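Local coordinates for protein putative alpha/beta hydrolase (Desulfitobacterium hafniense, PDB 4RPC) that probably acts as a hydrolase of the alpha/beta-hydrolase fold, with a serine nucleophile on a tight strand-to-helix turn and a substrate not yet known, at residues H28-Y33 / V95-S100. Sequence-based numbering, arbitrary orientation.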
loop_
_atom_site.group_PDB
_atom_site.type_symbol
_atom_site.label_atom_id
_atom_site.label_comp_id
_atom_site.label_asym_id
_atom_site.label_seq_id
_atom_site.Cartn_x
_atom_site.Cartn_y
_atom_site.Cartn_z
ATOM N N HIS A 28 -0.984 4.101 -2.340
ATOM C CA HIS A 28 -1.189 4.404 -0.939
ATOM C C HIS A 28 -2.209 3.500 -0.261
ATOM O O HIS A 28 -2.872 2.693 -0.910
ATOM C CB HIS A 28 -1.569 5.874 -0.759
ATOM C CG HIS A 28 -2.963 6.236 -1.213
ATOM N ND1 HIS A 28 -4.070 5.999 -0.437
ATOM C CD2 HIS A 28 -3.407 6.937 -2.282
ATOM C CE1 HIS A 28 -5.155 6.437 -1.053
ATOM N NE2 HIS A 28 -4.787 7.019 -2.172
ATOM N N GLY A 29 -2.293 3.590 1.054
ATOM C CA GLY A 29 -3.202 2.722 1.812
ATOM C C GLY A 29 -4.507 3.402 2.222
ATOM O O GLY A 29 -4.745 4.598 1.943
ATOM N N ALA A 30 -5.377 2.610 2.834
ATOM C CA ALA A 30 -6.633 3.119 3.367
ATOM C C ALA A 30 -6.397 4.276 4.334
ATOM O O ALA A 30 -5.624 4.178 5.257
ATOM C CB ALA A 30 -7.373 2.009 4.100
ATOM N N GLY A 31 -7.135 5.358 4.130
ATOM C CA GLY A 31 -7.039 6.557 4.947
ATOM C C GLY A 31 -5.952 7.523 4.553
ATOM O O GLY A 31 -5.909 8.604 5.117
ATOM N N PHE A 32 -5.066 7.148 3.639
ATOM C CA PHE A 32 -3.891 7.976 3.283
ATOM C C PHE A 32 -4.277 8.865 2.122
ATOM O O PHE A 32 -5.428 8.817 1.676
ATOM C CB PHE A 32 -2.681 7.106 2.930
ATOM C CG PHE A 32 -2.169 6.269 4.072
ATOM C CD1 PHE A 32 -2.707 6.369 5.345
ATOM C CD2 PHE A 32 -1.052 5.451 3.893
ATOM C CE1 PHE A 32 -2.150 5.653 6.410
ATOM C CE2 PHE A 32 -0.519 4.717 4.939
ATOM C CZ PHE A 32 -1.081 4.809 6.188
ATOM N N TYR A 33 -3.332 9.660 1.632
ATOM C CA TYR A 33 -3.573 10.541 0.526
ATOM C C TYR A 33 -2.400 10.494 -0.410
ATOM O O TYR A 33 -1.283 10.518 0.027
ATOM C CB TYR A 33 -3.755 11.969 1.054
ATOM C CG TYR A 33 -4.237 12.968 0.035
ATOM C CD1 TYR A 33 -5.323 12.663 -0.784
ATOM C CD2 TYR A 33 -3.655 14.240 -0.078
ATOM C CE1 TYR A 33 -5.815 13.569 -1.712
ATOM C CE2 TYR A 33 -4.137 15.159 -1.005
ATOM C CZ TYR A 33 -5.213 14.817 -1.839
ATOM O OH TYR A 33 -5.712 15.677 -2.798
ATOM N N VAL A 95 1.636 0.363 -0.037
ATOM C CA VAL A 95 1.636 0.324 1.404
ATOM C C VAL A 95 0.254 -0.045 1.860
ATOM O O VAL A 95 -0.737 0.541 1.429
ATOM C CB VAL A 95 2.131 1.650 2.051
ATOM C CG1 VAL A 95 1.235 2.814 1.681
ATOM C CG2 VAL A 95 2.191 1.501 3.582
ATOM N N SER A 96 0.207 -1.056 2.717
ATOM C CA SER A 96 -1.007 -1.527 3.358
ATOM C C SER A 96 -1.997 -2.027 2.318
ATOM O O SER A 96 -1.655 -2.896 1.512
ATOM C CB SER A 96 -1.571 -0.390 4.246
ATOM O OG SER A 96 -2.328 -0.937 5.329
ATOM N N LEU A 97 -3.219 -1.515 2.314
ATOM C CA LEU A 97 -4.136 -1.878 1.244
ATOM C C LEU A 97 -3.505 -1.735 -0.135
ATOM O O LEU A 97 -3.818 -2.498 -1.035
ATOM C CB LEU A 97 -5.322 -0.968 1.270
ATOM C CG LEU A 97 -6.366 -1.155 0.185
ATOM C CD1 LEU A 97 -6.878 -2.572 0.138
ATOM C CD2 LEU A 97 -7.497 -0.149 0.475
ATOM N N GLY A 98 -2.630 -0.754 -0.283
ATOM C CA GLY A 98 -2.035 -0.505 -1.549
ATOM C C GLY A 98 -1.179 -1.692 -1.977
ATOM O O GLY A 98 -0.990 -1.881 -3.160
ATOM N N ALA A 99 -0.683 -2.492 -1.020
ATOM C CA ALA A 99 0.102 -3.676 -1.378
ATOM C C ALA A 99 -0.817 -4.755 -1.955
ATOM O O ALA A 99 -0.397 -5.581 -2.746
ATOM C CB ALA A 99 0.820 -4.233 -0.158
ATOM N N SER A 100 -2.069 -4.784 -1.491
ATOM C CA SER A 100 -3.022 -5.767 -1.996
ATOM C C SER A 100 -3.411 -5.386 -3.394
ATOM O O SER A 100 -3.516 -6.245 -4.233
ATOM C CB SER A 100 -4.293 -5.848 -1.130
ATOM O OG SER A 100 -3.949 -6.262 0.129
#
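Phe32 meets Val95 at the edge of its ring. Val95 CG1 lies near the ring plane, 4.1 Å from Phe32 CD2, and the two side chains cross at about a right angle. CG1 stands between the backbone N and the carbonyl carbon of Val95 (chi1 61°). There Val95 CG1 also packs 3.7 Å from Gly29 N. The His28 ring has the carbonyl carbon of Tyr33 over one face, offset toward the rim. In its own plane, ND1 of His28 donates to Gly29 O at 2.8 Å. Phe32 N reaches the same oxygen from the opposite face of the carbonyl plane, closing a type II turn from Gly29 to Phe32. The two bonds fix this carbonyl and tie the imidazole to the turn.

No hydrogen bond joins the two segments. Backbone packs on backbone at two glycines. Gly29 CA sits 3.3 Å from Val95 O, and Gly98 CA is 3.4 Å from His28 O. Both positions are glycine, with no side chain between the backbones, and this allows the close approach. Beside them, Ala30 CB touches Leu97 CD2 at 4.2 Å.

Ser96 has positive phi (62°), consistent with the strained turn of a nucleophile elbow. Its OG accepts a hydrogen bond from Gln122 NE2 and is in a weak one with His241 NE2, consistent with a Ser-His-Glu triad completed by Glu213. The 28-33 loop corresponds in position to the loop that usually helps form the oxyanion hole in this fold. The contact is buried near the centre of the chain. It joins the loop from strand 23-27 to helix 34-37 with the tight turn from the neighbouring parallel strand 88-95 into helix 97-108, and helix 179-191 packs against Ala30 and Leu97.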